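Local atomic coordinates of GIL01 gp7 (Bacillus phage pGIL01, PDB entry 6N7O), a protein that probably binds and inhibits the LexA repressor of its bacterial host, perhaps by hindering the repressor's self-cleavage, as a small dimeric phage protein. Residues 8-13 against 24-29. Sequence-based numbering, arbitrary orientation. Where two conformers were deposited one is given.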
loop_
_atom_site.group_PDB
_atom_site.type_symbol
_atom_site.label_atom_id
_atom_site.label_comp_id
_atom_site.label_asym_id
_atom_site.label_seq_id
_atom_site.Cartn_x
_atom_site.Cartn_y
_atom_site.Cartn_z
ATOM N N LEU A 8 -6.701 3.619 -4.558
ATOM C CA LEU A 8 -7.511 2.662 -5.304
ATOM C C LEU A 8 -6.798 2.193 -6.572
ATOM O O LEU A 8 -6.864 1.008 -6.920
ATOM C CB LEU A 8 -8.870 3.275 -5.627
ATOM C CG LEU A 8 -9.834 3.237 -4.432
ATOM C CD1 LEU A 8 -11.111 4.019 -4.683
ATOM C CD2 LEU A 8 -10.167 1.789 -4.041
ATOM N N ASP A 9 -6.095 3.094 -7.264
ATOM C CA ASP A 9 -5.366 2.659 -8.455
ATOM C C ASP A 9 -4.231 1.698 -8.110
ATOM O O ASP A 9 -3.939 0.783 -8.893
ATOM C CB ASP A 9 -4.842 3.865 -9.245
ATOM C CG ASP A 9 -5.933 4.529 -10.086
ATOM O OD1 ASP A 9 -7.008 3.921 -10.269
ATOM O OD2 ASP A 9 -5.726 5.660 -10.573
ATOM N N PHE A 10 -3.585 1.865 -6.943
ATOM C CA PHE A 10 -2.581 0.890 -6.531
ATOM C C PHE A 10 -3.233 -0.445 -6.217
ATOM O O PHE A 10 -2.714 -1.498 -6.604
ATOM C CB PHE A 10 -1.791 1.411 -5.323
ATOM C CG PHE A 10 -0.709 0.475 -4.844
ATOM C CD1 PHE A 10 0.098 -0.211 -5.746
ATOM C CD2 PHE A 10 -0.478 0.300 -3.486
ATOM C CE1 PHE A 10 1.110 -1.051 -5.296
ATOM C CE2 PHE A 10 0.535 -0.532 -3.031
ATOM C CZ PHE A 10 1.326 -1.223 -3.931
ATOM N N ILE A 11 -4.391 -0.426 -5.550
ATOM C CA ILE A 11 -5.119 -1.668 -5.305
ATOM C C ILE A 11 -5.446 -2.368 -6.621
ATOM O O ILE A 11 -5.341 -3.600 -6.732
ATOM C CB ILE A 11 -6.388 -1.385 -4.480
ATOM C CG1 ILE A 11 -6.006 -0.958 -3.065
ATOM C CG2 ILE A 11 -7.289 -2.606 -4.425
ATOM C CD1 ILE A 11 -7.168 -0.349 -2.277
ATOM N N ILE A 12 -5.858 -1.605 -7.633
ATOM C CA ILE A 12 -6.148 -2.199 -8.939
ATOM C C ILE A 12 -4.877 -2.788 -9.544
ATOM O O ILE A 12 -4.895 -3.895 -10.102
ATOM C CB ILE A 12 -6.790 -1.157 -9.873
ATOM C CG1 ILE A 12 -8.152 -0.733 -9.331
ATOM C CG2 ILE A 12 -6.954 -1.718 -11.301
ATOM C CD1 ILE A 12 -8.690 0.488 -9.991
ATOM N N GLU A 13 -3.760 -2.055 -9.450
ATOM C CA GLU A 13 -2.490 -2.570 -9.959
ATOM C C GLU A 13 -2.137 -3.915 -9.334
ATOM O O GLU A 13 -1.652 -4.814 -10.028
ATOM C CB GLU A 13 -1.366 -1.554 -9.718
ATOM C CG GLU A 13 -0.025 -2.019 -10.259
ATOM C CD GLU A 13 1.146 -1.126 -9.831
ATOM O OE1 GLU A 13 2.288 -1.492 -10.142
ATOM O OE2 GLU A 13 0.923 -0.067 -9.193
ATOM N N LYS A 24 8.171 -6.613 -1.090
ATOM C CA LYS A 24 7.824 -5.678 -0.025
ATOM C C LYS A 24 8.371 -4.286 -0.322
ATOM O O LYS A 24 7.694 -3.276 -0.094
ATOM C CB LYS A 24 8.364 -6.186 1.313
ATOM C CG LYS A 24 7.775 -5.508 2.547
ATOM C CD LYS A 24 8.467 -5.966 3.821
ATOM C CE LYS A 24 9.812 -5.265 4.044
ATOM N NZ LYS A 24 10.531 -5.764 5.224
ATOM N N SER A 25 9.612 -4.215 -0.807
ATOM C CA SER A 25 10.184 -2.917 -1.145
ATOM C C SER A 25 9.344 -2.199 -2.196
ATOM O O SER A 25 9.177 -0.974 -2.133
ATOM C CB SER A 25 11.624 -3.085 -1.626
ATOM O OG SER A 25 11.658 -3.877 -2.793
ATOM N N TYR A 26 8.799 -2.943 -3.169
ATOM C CA TYR A 26 7.935 -2.323 -4.169
ATOM C C TYR A 26 6.662 -1.767 -3.538
ATOM O O TYR A 26 6.240 -0.652 -3.866
ATOM C CB TYR A 26 7.570 -3.314 -5.273
ATOM C CG TYR A 26 6.753 -2.652 -6.364
ATOM C CD1 TYR A 26 7.323 -1.688 -7.178
ATOM C CD2 TYR A 26 5.417 -2.970 -6.560
ATOM C CE1 TYR A 26 6.594 -1.061 -8.173
ATOM C CE2 TYR A 26 4.672 -2.350 -7.558
ATOM C CZ TYR A 26 5.269 -1.396 -8.365
ATOM O OH TYR A 26 4.558 -0.767 -9.369
ATOM N N VAL A 27 6.013 -2.549 -2.666
ATOM C CA VAL A 27 4.804 -2.062 -1.995
ATOM C C VAL A 27 5.112 -0.783 -1.229
ATOM O O VAL A 27 4.366 0.199 -1.292
ATOM C CB VAL A 27 4.216 -3.144 -1.065
ATOM C CG1 VAL A 27 3.083 -2.595 -0.212
ATOM C CG2 VAL A 27 3.720 -4.346 -1.883
ATOM N N ILE A 28 6.223 -0.776 -0.497
ATOM C CA ILE A 28 6.592 0.413 0.268
ATOM C C ILE A 28 6.824 1.596 -0.665
ATOM O O ILE A 28 6.334 2.704 -0.418
ATOM C CB ILE A 28 7.833 0.118 1.121
ATOM C CG1 ILE A 28 7.465 -0.833 2.268
ATOM C CG2 ILE A 28 8.476 1.425 1.607
ATOM C CD1 ILE A 28 8.673 -1.341 3.042
ATOM N N ASP A 29 7.581 1.381 -1.746
ATOM C CA ASP A 29 7.822 2.459 -2.705
ATOM C C ASP A 29 6.507 3.034 -3.217
ATOM O O ASP A 29 6.340 4.254 -3.288
ATOM C CB ASP A 29 8.663 1.966 -3.883
ATOM C CG ASP A 29 10.141 1.828 -3.545
ATOM O OD1 ASP A 29 10.570 2.260 -2.454
ATOM O OD2 ASP A 29 10.886 1.287 -4.392
#
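Tyr26 and Glu13 reach for each other from opposite directions between helix 24-34 and helix 2-16, and the phenol donates a hydrogen bond of 2.5 Å from Tyr26 OH to Glu13 OE1. The acceptor uses its syn lone pair and lies at the edge of the tyrosine ring, in the ring plane, while the carboxylate is turned 80° from that plane. Glu13 spans the distance because its chain is fully extended, with CG anti to the backbone N (chi1 -179°). Its second oxygen, OE2, forms a salt bridge with NE of Arg30, one turn after Tyr26, so both carboxylate oxygens are engaged and the rotation of the group is probably restrained.

The apolar part of the contact belongs to Phe10, one turn before Glu13. Phe10 leaves its helix directed toward helix 24-34, and the far end of the ring brings CZ to 4.1 Å from Val27 CA and CE2 to 4.3 Å from Val27 CG1. Tyr26 CE2 lies near the plane of the phenylalanine ring, at its edge, 4.4 Å from Phe10 CE1.

The axes of segments 8-13 and 24-29 come no closer than 12.3 Å, and side chains make the link. Leu31 of the second subunit also packs on Phe10, and Leu14 of that subunit on Val27. The arrangement is that of a nearly antiparallel helix pair, with 157° between the segments' N-to-C directions, joined through a loop and the short strand 21-23, whose inner face contributes to a dimer core.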